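Local coordinates for protein iron transport multicopper oxidase FET3 (Saccharomyces cerevisiae, PDB 1ZPU) that oxidises ferrous iron to the ferric form with molecular oxygen, using four copper ions, for high-affinity iron uptake, and also oxidises cuprous ions, at residues P34-N39 against V44-T49; M59-L64 against G118-K123; H105-G110 against V458-C463. All coordinates share one frame; numbering follows the deposited sequence.

Interaction 1: P34-N39 against V44-T49; sequences PDITVN and VQIYLT. With NAG (2-acetamido-2-deoxy-beta-D-glucopyranose), chain K; NAG (2-acetamido-2-deoxy-beta-D-glucopyranose), chain G.
Val44 and Ile36 bury more of their surface here than any other residue, each against a partner from the facing strand. Between these segments the meeting of two sheets rests on aliphatic side chains. Val44 sends CG2 across Val38 at about a right angle, and its nearest approach is 3.9 Å, from CG2 to CG1 of Val38. Two residues along each strand, Ile36 and Ile46 meet tip to tip, with their CD1 atoms 3.9 Å apart. Ile36 manages this reach because CG1 stands anti to its carbonyl carbon (chi1 -59°) and the chain then runs on extended to CD1. Phe120 and Trp7 add to the packing around Ile36, and Phe93 packs against Val44.

Outside this core, Asp35, just before strand 36-39, and Gln45, on strand 43-49, each lie beside a sugar. The carboxylate of Asp35 lies beside O6 of one N-acetylglucosamine, although the modelled separation is too short to be trusted in detail. Gln45, extended beyond CG, brings NE2 to 3.4 Å from the acetamido oxygen O7 of another. An alanine here removes the amide and would probably cost O7 one of its polar neighbours and leave Thr4 without its weak hydrogen-bonding partner.

Strands 36-39 and 43-49 belong to different sheets, and their inward-facing side chains form part of the hydrophobic core of a beta sandwich, as expected of the first plastocyanin-like (cupredoxin) domain of a multicopper oxidase.

Interaction 2: M59-L64 against G118-K123; sequences MHFHGL and GLFIIK. With CU1 (copper (I) ion), chain B; CU1 (copper (I) ion), chain C.
Leu64 lays CD2 over one face of the Phe120 ring in a CH-pi contact, 4.3 Å from the ring centroid and 17° off the normal. In the plane of the same ring, at its edge, sits CG1 of Ile122, two residues along the strand. Phe61 approaches Phe120 obliquely, its CD2 lying 4.1 Å from CD2 of Phe120. The other branch of Leu64 completes the apolar cluster, CD1 coming to 4.2 Å from CD1 of Ile122.

Leu64 reaches this position through a type II turn from Phe61 to Leu64, with Gly63 at its positive-phi corner. His60 and His62 flank Phe61 in sequence, and both bind copper. His60 holds the type 2 copper through NE2 at 2.1 Å, whereas His62 uses ND1, 1.9 Å from a type 3 copper. The backbone N of His62 lies over the centre of the His60 ring, and the type 2 copper stands above one face of the His62 ring, toward its rim.

Strand 100-105 runs between strands 60-62 and 117-123 in their sheet, and its Tyr102 and Tyr104 pack against Leu64 and Phe61. From strand 43-49 of the facing sheet, Val44 touches Phe120 and Ile46 touches Phe61.

Interaction 3: H105-G110 against V458-C463; sequences HSHTDG and VWFFHC. With CU1 (copper (I) ion), chain D; CU1 (copper (I) ion), chain C; CU1 (copper (I) ion), chain E.
His107 and His462 converge on one copper from opposite directions, and their torsions explain how. In His462, CG lies between the backbone N and the carbonyl carbon (chi1 66°), which points the imidazole off its strand toward the loop. His107, with chi1 at -141°, extends its own ring to meet it. The two NE2 atoms come within 3.7 Å of each other and share the metal, at 2.1 Å from NE2 of His107 and 2.2 Å from NE2 of His462. The ring planes are nearly perpendicular, NE2 of His462 lying at the edge of the His107 ring, in its plane. Phe460 brings its own edge to this ring, CD2 being 3.8 Å from CE1 of His107.

Hydrogen bonds from ND1 help set the rotation of two of the imidazoles. ND1 of His462 donates to the backbone O of Cys463, 2.6 Å away, in the imidazole plane but from above the carbonyl plane. ND1 of His105 likewise donates to O of Ser106 at 2.9 Å, while its NE2 binds the second type 3 copper. Ser106 OG accepts from the backbone N of Thr108, forming an ST turn.

His397 completes the protein ligands of the shared type 3 copper. Next in sequence, Cys463 gives its SG to the type 1 copper, alongside His392 and His468. His462, Cys463 and His464 thus form the His-Cys-His path by which multicopper oxidases connect the type 1 site to the trinuclear cluster.

From the N terminus, interaction 1 comes first, closing the short connection between strands 36-39 and 43-49 and so joining the two sheets of the first domain. It ends before the others begin and is therefore in series with both. Interaction 2 closes a longer loop, from 59-64 to 118-123, and meets interaction 1 through backbone bonding between Ile36 and Ile121. Interaction 3 opens inside that loop, at 105-110, and closes only at 458-463, so the two cross. They share a type 3 copper, held by His62 and His105, and His60 N probably bonds to His105 O. Interaction 3 thereby ties the first plastocyanin-like domain to the third.

Interaction 1: P34-N39 against V44-T49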
loop_
_atom_site.group_PDB
_atom_site.type_symbol
_atom_site.label_atom_id
_atom_site.label_comp_id
_atom_site.label_asym_id
_atom_site.label_seq_id
_atom_site.Cartn_x
_atom_site.Cartn_y
_atom_site.Cartn_z
ATOM N N PRO A 34 2.873 -17.645 0.923
ATOM C CA PRO A 34 2.471 -18.114 -0.407
ATOM C C PRO A 34 1.943 -17.002 -1.305
ATOM O O PRO A 34 1.593 -15.930 -0.816
ATOM C CB PRO A 34 1.324 -19.070 -0.092
ATOM C CG PRO A 34 0.760 -18.560 1.187
ATOM C CD PRO A 34 1.934 -18.096 1.967
ATOM N N ASP A 35 1.873 -17.259 -2.606
ATOM C CA ASP A 35 1.151 -16.367 -3.503
ATOM C C ASP A 35 -0.169 -16.991 -3.913
ATOM O O ASP A 35 -0.242 -18.198 -4.160
ATOM C CB ASP A 35 1.974 -16.039 -4.743
ATOM C CG ASP A 35 3.377 -15.539 -4.404
ATOM O OD1 ASP A 35 3.528 -14.588 -3.576
ATOM O OD2 ASP A 35 4.334 -16.117 -4.985
ATOM N N ILE A 36 -1.212 -16.167 -3.988
ATOM C CA ILE A 36 -2.531 -16.629 -4.434
ATOM C C ILE A 36 -2.754 -16.272 -5.899
ATOM O O ILE A 36 -2.486 -15.146 -6.317
ATOM C CB ILE A 36 -3.663 -16.007 -3.596
ATOM C CG1 ILE A 36 -3.506 -16.370 -2.121
ATOM C CG2 ILE A 36 -5.004 -16.503 -4.084
ATOM C CD1 ILE A 36 -4.293 -15.458 -1.186
ATOM N N THR A 37 -3.250 -17.235 -6.669
ATOM C CA THR A 37 -3.655 -16.973 -8.043
ATOM C C THR A 37 -5.077 -17.488 -8.239
ATOM O O THR A 37 -5.347 -18.677 -8.051
ATOM C CB THR A 37 -2.660 -17.595 -9.048
ATOM O OG1 THR A 37 -1.341 -17.113 -8.765
ATOM C CG2 THR A 37 -3.006 -17.217 -10.471
ATOM N N VAL A 38 -5.989 -16.581 -8.583
ATOM C CA VAL A 38 -7.388 -16.957 -8.812
ATOM C C VAL A 38 -7.897 -16.410 -10.150
ATOM O O VAL A 38 -7.205 -15.617 -10.808
ATOM C CB VAL A 38 -8.318 -16.509 -7.651
ATOM C CG1 VAL A 38 -7.819 -17.055 -6.330
ATOM C CG2 VAL A 38 -8.418 -14.995 -7.589
ATOM N N ASN A 39 -9.093 -16.844 -10.546
ATOM C CA ASN A 39 -9.757 -16.329 -11.729
ATOM C C ASN A 39 -10.812 -15.288 -11.378
ATOM O O ASN A 39 -11.384 -15.320 -10.287
ATOM C CB ASN A 39 -10.417 -17.471 -12.489
ATOM C CG ASN A 39 -9.471 -18.155 -13.449
ATOM O OD1 ASN A 39 -9.083 -17.589 -14.474
ATOM N ND2 ASN A 39 -9.101 -19.389 -13.130
ATOM N N VAL A 44 -12.476 -16.453 -2.450
ATOM C CA VAL A 44 -11.290 -16.733 -1.642
ATOM C C VAL A 44 -11.685 -16.773 -0.176
ATOM O O VAL A 44 -12.258 -15.814 0.346
ATOM C CB VAL A 44 -10.147 -15.682 -1.856
ATOM C CG1 VAL A 44 -8.926 -16.033 -1.022
ATOM C CG2 VAL A 44 -9.748 -15.581 -3.325
ATOM N N GLN A 45 -11.383 -17.891 0.472
ATOM C CA GLN A 45 -11.662 -18.075 1.896
ATOM C C GLN A 45 -10.389 -18.392 2.687
ATOM O O GLN A 45 -9.908 -19.521 2.668
ATOM C CB GLN A 45 -12.694 -19.178 2.091
ATOM C CG GLN A 45 -14.001 -18.941 1.345
ATOM C CD GLN A 45 -14.993 -20.081 1.526
ATOM O OE1 GLN A 45 -14.603 -21.222 1.734
ATOM N NE2 GLN A 45 -16.277 -19.775 1.439
ATOM N N ILE A 46 -9.852 -17.390 3.380
ATOM C CA ILE A 46 -8.650 -17.575 4.182
ATOM C C ILE A 46 -8.971 -17.613 5.674
ATOM O O ILE A 46 -9.520 -16.662 6.227
ATOM C CB ILE A 46 -7.583 -16.487 3.885
ATOM C CG1 ILE A 46 -7.353 -16.384 2.383
ATOM C CG2 ILE A 46 -6.271 -16.812 4.586
ATOM C CD1 ILE A 46 -6.633 -15.194 1.964
ATOM N N TYR A 47 -8.639 -18.733 6.309
ATOM C CA TYR A 47 -8.681 -18.846 7.754
ATOM C C TYR A 47 -7.334 -18.410 8.289
ATOM O O TYR A 47 -6.368 -19.174 8.233
ATOM C CB TYR A 47 -8.925 -20.294 8.180
ATOM C CG TYR A 47 -10.324 -20.764 7.920
ATOM C CD1 TYR A 47 -10.632 -21.487 6.767
ATOM C CD2 TYR A 47 -11.352 -20.491 8.823
ATOM C CE1 TYR A 47 -11.938 -21.925 6.523
ATOM C CE2 TYR A 47 -12.642 -20.922 8.582
ATOM C CZ TYR A 47 -12.930 -21.640 7.431
ATOM O OH TYR A 47 -14.215 -22.071 7.189
ATOM N N LEU A 48 -7.253 -17.183 8.792
ATOM C CA LEU A 48 -6.010 -16.709 9.396
ATOM C C LEU A 48 -6.054 -16.955 10.897
ATOM O O LEU A 48 -7.002 -16.559 11.578
ATOM C CB LEU A 48 -5.772 -15.228 9.115
ATOM C CG LEU A 48 -4.347 -14.706 8.905
ATOM C CD1 LEU A 48 -4.336 -13.201 9.078
ATOM C CD2 LEU A 48 -3.309 -15.325 9.805
ATOM N N THR A 49 -5.030 -17.627 11.404
ATOM C CA THR A 49 -4.915 -17.868 12.827
ATOM C C THR A 49 -3.693 -17.165 13.375
ATOM O O THR A 49 -2.585 -17.370 12.910
ATOM C CB THR A 49 -4.820 -19.366 13.149
ATOM O OG1 THR A 49 -5.928 -20.044 12.554
ATOM C CG2 THR A 49 -4.834 -19.595 14.663
HETATM C C1 NAG K . -18.340 -17.564 2.840
HETATM C C2 NAG K . -19.253 -18.308 3.820
HETATM C C3 NAG K . -20.406 -18.933 3.047
HETATM C C4 NAG K . -21.146 -17.840 2.288
HETATM C C5 NAG K . -20.221 -16.852 1.566
HETATM C C6 NAG K . -20.990 -15.586 1.189
HETATM C C7 NAG K . -18.038 -20.406 4.534
HETATM C C8 NAG K . -18.892 -21.576 4.104
HETATM N N2 NAG K . -18.616 -19.230 4.763
HETATM O O3 NAG K . -21.313 -19.538 3.951
HETATM O O4 NAG K . -22.026 -18.451 1.371
HETATM O O5 NAG K . -19.099 -16.475 2.354
HETATM O O6 NAG K . -21.907 -15.247 2.211
HETATM O O7 NAG K . -16.834 -20.556 4.707
HETATM C C1 NAG G . 9.804 -14.632 -7.786
HETATM C C2 NAG G . 10.207 -15.601 -8.903
HETATM C C3 NAG G . 9.025 -15.884 -9.822
HETATM C C4 NAG G . 7.752 -16.273 -9.062
HETATM C C5 NAG G . 7.511 -15.278 -7.945
HETATM C C6 NAG G . 6.412 -15.841 -7.071
HETATM C C7 NAG G . 12.429 -15.763 -9.918
HETATM C C8 NAG G . 13.398 -15.236 -10.953
HETATM N N2 NAG G . 11.320 -15.068 -9.662
HETATM O O3 NAG G . 9.377 -16.941 -10.672
HETATM O O4 NAG G . 6.595 -16.175 -9.877
HETATM O O5 NAG G . 8.658 -15.151 -7.148
HETATM O O6 NAG G . 6.050 -14.927 -6.066
HETATM O O7 NAG G . 12.684 -16.816 -9.340
#

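Interaction 2: M59-L64 against G118-K123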
loop_
_atom_site.group_PDB
_atom_site.type_symbol
_atom_site.label_atom_id
_atom_site.label_comp_id
_atom_site.label_asym_id
_atom_site.label_seq_id
_atom_site.Cartn_x
_atom_site.Cartn_y
_atom_site.Cartn_z
ATOM N N MET A 59 -5.026 -9.047 8.092
ATOM C CA MET A 59 -4.559 -9.223 6.720
ATOM C C MET A 59 -5.410 -8.390 5.811
ATOM O O MET A 59 -6.637 -8.466 5.862
ATOM C CB MET A 59 -4.646 -10.688 6.293
ATOM C CG MET A 59 -4.007 -10.993 4.943
ATOM S SD MET A 59 -3.383 -12.689 4.852
ATOM C CE MET A 59 -4.908 -13.581 5.073
ATOM N N HIS A 60 -4.743 -7.591 4.985
ATOM C CA HIS A 60 -5.403 -6.719 4.038
ATOM C C HIS A 60 -5.023 -7.149 2.636
ATOM O O HIS A 60 -3.872 -7.461 2.382
ATOM C CB HIS A 60 -4.957 -5.284 4.273
ATOM C CG HIS A 60 -5.290 -4.351 3.148
ATOM N ND1 HIS A 60 -6.558 -4.240 2.623
ATOM C CD2 HIS A 60 -4.527 -3.466 2.469
ATOM C CE1 HIS A 60 -6.557 -3.345 1.655
ATOM N NE2 HIS A 60 -5.339 -2.856 1.547
ATOM N N PHE A 61 -5.991 -7.157 1.727
ATOM C CA PHE A 61 -5.745 -7.530 0.342
ATOM C C PHE A 61 -5.727 -6.291 -0.539
ATOM O O PHE A 61 -6.769 -5.758 -0.917
ATOM C CB PHE A 61 -6.748 -8.588 -0.092
ATOM C CG PHE A 61 -6.826 -9.724 0.868
ATOM C CD1 PHE A 61 -7.682 -9.657 1.985
ATOM C CD2 PHE A 61 -5.997 -10.829 0.719
ATOM C CE1 PHE A 61 -7.725 -10.683 2.907
ATOM C CE2 PHE A 61 -6.036 -11.867 1.647
ATOM C CZ PHE A 61 -6.902 -11.795 2.736
ATOM N N HIS A 62 -4.514 -5.839 -0.832
ATOM C CA HIS A 62 -4.260 -4.520 -1.384
ATOM C C HIS A 62 -4.801 -4.381 -2.784
ATOM O O HIS A 62 -4.349 -5.067 -3.706
ATOM C CB HIS A 62 -2.759 -4.251 -1.409
ATOM C CG HIS A 62 -2.413 -2.856 -1.816
ATOM N ND1 HIS A 62 -1.795 -1.968 -0.966
ATOM C CD2 HIS A 62 -2.616 -2.190 -2.980
ATOM C CE1 HIS A 62 -1.626 -0.817 -1.590
ATOM N NE2 HIS A 62 -2.121 -0.922 -2.810
ATOM N N GLY A 63 -5.750 -3.466 -2.950
ATOM C CA GLY A 63 -6.224 -3.109 -4.281
ATOM C C GLY A 63 -7.600 -3.655 -4.569
ATOM O O GLY A 63 -8.318 -3.128 -5.413
ATOM N N LEU A 64 -7.970 -4.712 -3.860
ATOM C CA LEU A 64 -9.264 -5.338 -4.017
ATOM C C LEU A 64 -10.356 -4.407 -3.501
ATOM O O LEU A 64 -10.212 -3.790 -2.450
ATOM C CB LEU A 64 -9.255 -6.673 -3.283
ATOM C CG LEU A 64 -8.777 -7.921 -4.045
ATOM C CD1 LEU A 64 -7.513 -7.748 -4.873
ATOM C CD2 LEU A 64 -8.632 -9.092 -3.097
ATOM N N GLY A 118 2.623 -11.242 0.536
ATOM C CA GLY A 118 2.590 -12.184 -0.567
ATOM C C GLY A 118 1.792 -11.606 -1.715
ATOM O O GLY A 118 1.048 -10.643 -1.535
ATOM N N LEU A 119 1.944 -12.194 -2.896
ATOM C CA LEU A 119 1.258 -11.720 -4.086
ATOM C C LEU A 119 -0.134 -12.316 -4.265
ATOM O O LEU A 119 -0.402 -13.446 -3.877
ATOM C CB LEU A 119 2.109 -11.995 -5.324
ATOM C CG LEU A 119 3.495 -11.352 -5.413
ATOM C CD1 LEU A 119 4.052 -11.550 -6.788
ATOM C CD2 LEU A 119 3.463 -9.878 -5.108
ATOM N N PHE A 120 -1.013 -11.538 -4.878
ATOM C CA PHE A 120 -2.378 -11.953 -5.154
ATOM C C PHE A 120 -2.659 -11.631 -6.615
ATOM O O PHE A 120 -2.828 -10.458 -6.969
ATOM C CB PHE A 120 -3.336 -11.186 -4.244
ATOM C CG PHE A 120 -4.721 -11.764 -4.186
ATOM C CD1 PHE A 120 -5.565 -11.713 -5.296
ATOM C CD2 PHE A 120 -5.194 -12.333 -2.996
ATOM C CE1 PHE A 120 -6.849 -12.252 -5.232
ATOM C CE2 PHE A 120 -6.481 -12.876 -2.920
ATOM C CZ PHE A 120 -7.313 -12.833 -4.032
ATOM N N ILE A 121 -2.695 -12.662 -7.456
ATOM C CA ILE A 121 -2.884 -12.473 -8.889
ATOM C C ILE A 121 -4.252 -12.926 -9.332
ATOM O O ILE A 121 -4.669 -14.061 -9.037
ATOM C CB ILE A 121 -1.786 -13.203 -9.724
ATOM C CG1 ILE A 121 -0.597 -12.288 -9.932
ATOM C CG2 ILE A 121 -2.287 -13.584 -11.091
ATOM C CD1 ILE A 121 0.385 -12.332 -8.818
ATOM N N ILE A 122 -4.949 -12.044 -10.045
ATOM C CA ILE A 122 -6.224 -12.404 -10.665
ATOM C C ILE A 122 -6.084 -12.377 -12.182
ATOM O O ILE A 122 -5.741 -11.340 -12.757
ATOM C CB ILE A 122 -7.363 -11.456 -10.222
ATOM C CG1 ILE A 122 -7.425 -11.367 -8.698
ATOM C CG2 ILE A 122 -8.694 -11.926 -10.788
ATOM C CD1 ILE A 122 -8.171 -10.162 -8.196
ATOM N N LYS A 123 -6.340 -13.510 -12.829
ATOM C CA LYS A 123 -6.269 -13.560 -14.294
ATOM C C LYS A 123 -7.593 -13.201 -14.941
ATOM O O LYS A 123 -8.666 -13.475 -14.375
ATOM C CB LYS A 123 -5.851 -14.935 -14.817
ATOM C CG LYS A 123 -4.573 -15.497 -14.228
ATOM C CD LYS A 123 -4.898 -16.544 -13.169
ATOM C CE LYS A 123 -5.520 -17.811 -13.775
ATOM N NZ LYS A 123 -6.205 -18.626 -12.722
HETATM CU CU CU1 B . -5.168 -1.325 0.154
HETATM CU CU CU1 C . -1.257 -2.191 0.893
#

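Interaction 3: H105-G110 against V458-C463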
loop_
_atom_site.group_PDB
_atom_site.type_symbol
_atom_site.label_atom_id
_atom_site.label_comp_id
_atom_site.label_asym_id
_atom_site.label_seq_id
_atom_site.Cartn_x
_atom_site.Cartn_y
_atom_site.Cartn_z
ATOM N N HIS A 105 -0.983 -8.088 2.605
ATOM C CA HIS A 105 -0.046 -7.854 3.692
ATOM C C HIS A 105 -0.789 -7.679 4.999
ATOM O O HIS A 105 -1.967 -7.322 5.002
ATOM C CB HIS A 105 0.824 -6.616 3.418
ATOM C CG HIS A 105 0.052 -5.350 3.186
ATOM N ND1 HIS A 105 -0.409 -4.554 4.215
ATOM C CD2 HIS A 105 -0.317 -4.728 2.040
ATOM C CE1 HIS A 105 -1.041 -3.507 3.710
ATOM N NE2 HIS A 105 -0.998 -3.588 2.393
ATOM N N SER A 106 -0.102 -7.937 6.105
ATOM C CA SER A 106 -0.629 -7.617 7.421
ATOM C C SER A 106 -0.879 -6.127 7.493
ATOM O O SER A 106 -0.111 -5.342 6.948
ATOM C CB SER A 106 0.378 -8.019 8.495
ATOM O OG SER A 106 0.036 -7.484 9.759
ATOM N N HIS A 107 -1.955 -5.727 8.152
ATOM C CA HIS A 107 -2.211 -4.301 8.347
ATOM C C HIS A 107 -2.069 -3.878 9.819
ATOM O O HIS A 107 -2.567 -2.820 10.209
ATOM C CB HIS A 107 -3.586 -3.912 7.792
ATOM C CG HIS A 107 -3.600 -2.580 7.108
ATOM N ND1 HIS A 107 -3.643 -1.390 7.798
ATOM C CD2 HIS A 107 -3.566 -2.253 5.794
ATOM C CE1 HIS A 107 -3.638 -0.386 6.939
ATOM N NE2 HIS A 107 -3.583 -0.883 5.716
ATOM N N THR A 108 -1.393 -4.700 10.629
ATOM C CA THR A 108 -1.132 -4.333 12.006
ATOM C C THR A 108 0.081 -3.394 12.042
ATOM O O THR A 108 0.213 -2.571 11.141
ATOM C CB THR A 108 -1.092 -5.559 12.937
ATOM O OG1 THR A 108 -2.350 -6.236 12.836
ATOM C CG2 THR A 108 -0.912 -5.146 14.385
ATOM N N ASP A 109 0.935 -3.473 13.065
ATOM C CA ASP A 109 1.929 -2.416 13.345
ATOM C C ASP A 109 2.933 -2.284 12.183
ATOM O O ASP A 109 2.663 -1.596 11.189
ATOM C CB ASP A 109 2.635 -2.695 14.682
ATOM C CG ASP A 109 1.730 -2.381 15.940
ATOM O OD1 ASP A 109 1.626 -1.172 16.317
ATOM O OD2 ASP A 109 1.175 -3.338 16.578
ATOM N N GLY A 110 4.079 -2.951 12.283
ATOM C CA GLY A 110 5.029 -2.958 11.178
ATOM C C GLY A 110 5.108 -4.359 10.635
ATOM O O GLY A 110 5.877 -4.650 9.704
ATOM N N VAL A 458 -15.985 1.393 4.271
ATOM C CA VAL A 458 -15.178 2.215 5.154
ATOM C C VAL A 458 -13.774 2.065 4.632
ATOM O O VAL A 458 -13.231 0.968 4.662
ATOM C CB VAL A 458 -15.278 1.746 6.627
ATOM C CG1 VAL A 458 -14.364 2.546 7.505
ATOM C CG2 VAL A 458 -16.703 1.863 7.135
ATOM N N TRP A 459 -13.197 3.159 4.139
ATOM C CA TRP A 459 -11.941 3.091 3.400
ATOM C C TRP A 459 -10.825 3.969 3.969
ATOM O O TRP A 459 -11.013 5.165 4.166
ATOM C CB TRP A 459 -12.166 3.446 1.930
ATOM C CG TRP A 459 -13.299 2.733 1.246
ATOM C CD1 TRP A 459 -14.387 3.312 0.676
ATOM C CD2 TRP A 459 -13.458 1.320 1.055
ATOM N NE1 TRP A 459 -15.210 2.361 0.144
ATOM C CE2 TRP A 459 -14.662 1.128 0.358
ATOM C CE3 TRP A 459 -12.705 0.198 1.415
ATOM C CZ2 TRP A 459 -15.131 -0.137 0.006
ATOM C CZ3 TRP A 459 -13.168 -1.060 1.056
ATOM C CH2 TRP A 459 -14.365 -1.215 0.362
ATOM N N PHE A 460 -9.659 3.362 4.192
ATOM C CA PHE A 460 -8.494 4.041 4.740
ATOM C C PHE A 460 -7.775 4.795 3.628
ATOM O O PHE A 460 -7.531 4.248 2.552
ATOM C CB PHE A 460 -7.556 3.011 5.397
ATOM C CG PHE A 460 -6.812 3.511 6.613
ATOM C CD1 PHE A 460 -7.042 4.779 7.141
ATOM C CD2 PHE A 460 -5.894 2.684 7.259
ATOM C CE1 PHE A 460 -6.343 5.222 8.284
ATOM C CE2 PHE A 460 -5.199 3.116 8.417
ATOM C CZ PHE A 460 -5.421 4.382 8.918
ATOM N N PHE A 461 -7.465 6.061 3.879
ATOM C CA PHE A 461 -6.589 6.815 2.987
ATOM C C PHE A 461 -5.339 7.243 3.747
ATOM O O PHE A 461 -5.425 8.065 4.662
ATOM C CB PHE A 461 -7.291 8.033 2.393
ATOM C CG PHE A 461 -6.412 8.843 1.497
ATOM C CD1 PHE A 461 -6.142 8.417 0.203
ATOM C CD2 PHE A 461 -5.832 10.024 1.955
ATOM C CE1 PHE A 461 -5.322 9.161 -0.627
ATOM C CE2 PHE A 461 -4.996 10.774 1.129
ATOM C CZ PHE A 461 -4.746 10.337 -0.169
ATOM N N HIS A 462 -4.190 6.688 3.369
ATOM C CA HIS A 462 -2.971 6.889 4.138
ATOM C C HIS A 462 -1.713 6.753 3.318
ATOM O O HIS A 462 -1.735 6.231 2.200
ATOM C CB HIS A 462 -2.893 5.869 5.268
ATOM C CG HIS A 462 -2.751 4.461 4.790
ATOM N ND1 HIS A 462 -1.525 3.862 4.594
ATOM C CD2 HIS A 462 -3.681 3.537 4.457
ATOM C CE1 HIS A 462 -1.707 2.630 4.152
ATOM N NE2 HIS A 462 -3.005 2.408 4.057
ATOM N N CYS A 463 -0.609 7.188 3.912
ATOM C CA CYS A 463 0.710 6.914 3.385
ATOM C C CYS A 463 1.076 5.453 3.643
ATOM O O CYS A 463 0.883 4.920 4.740
ATOM C CB CYS A 463 1.724 7.837 4.034
ATOM S SG CYS A 463 3.366 7.640 3.369
HETATM CU CU CU1 D . -4.077 0.483 4.213
HETATM CU CU CU1 C . -1.257 -2.191 0.893
HETATM CU CU CU1 E . 4.827 9.121 4.062
#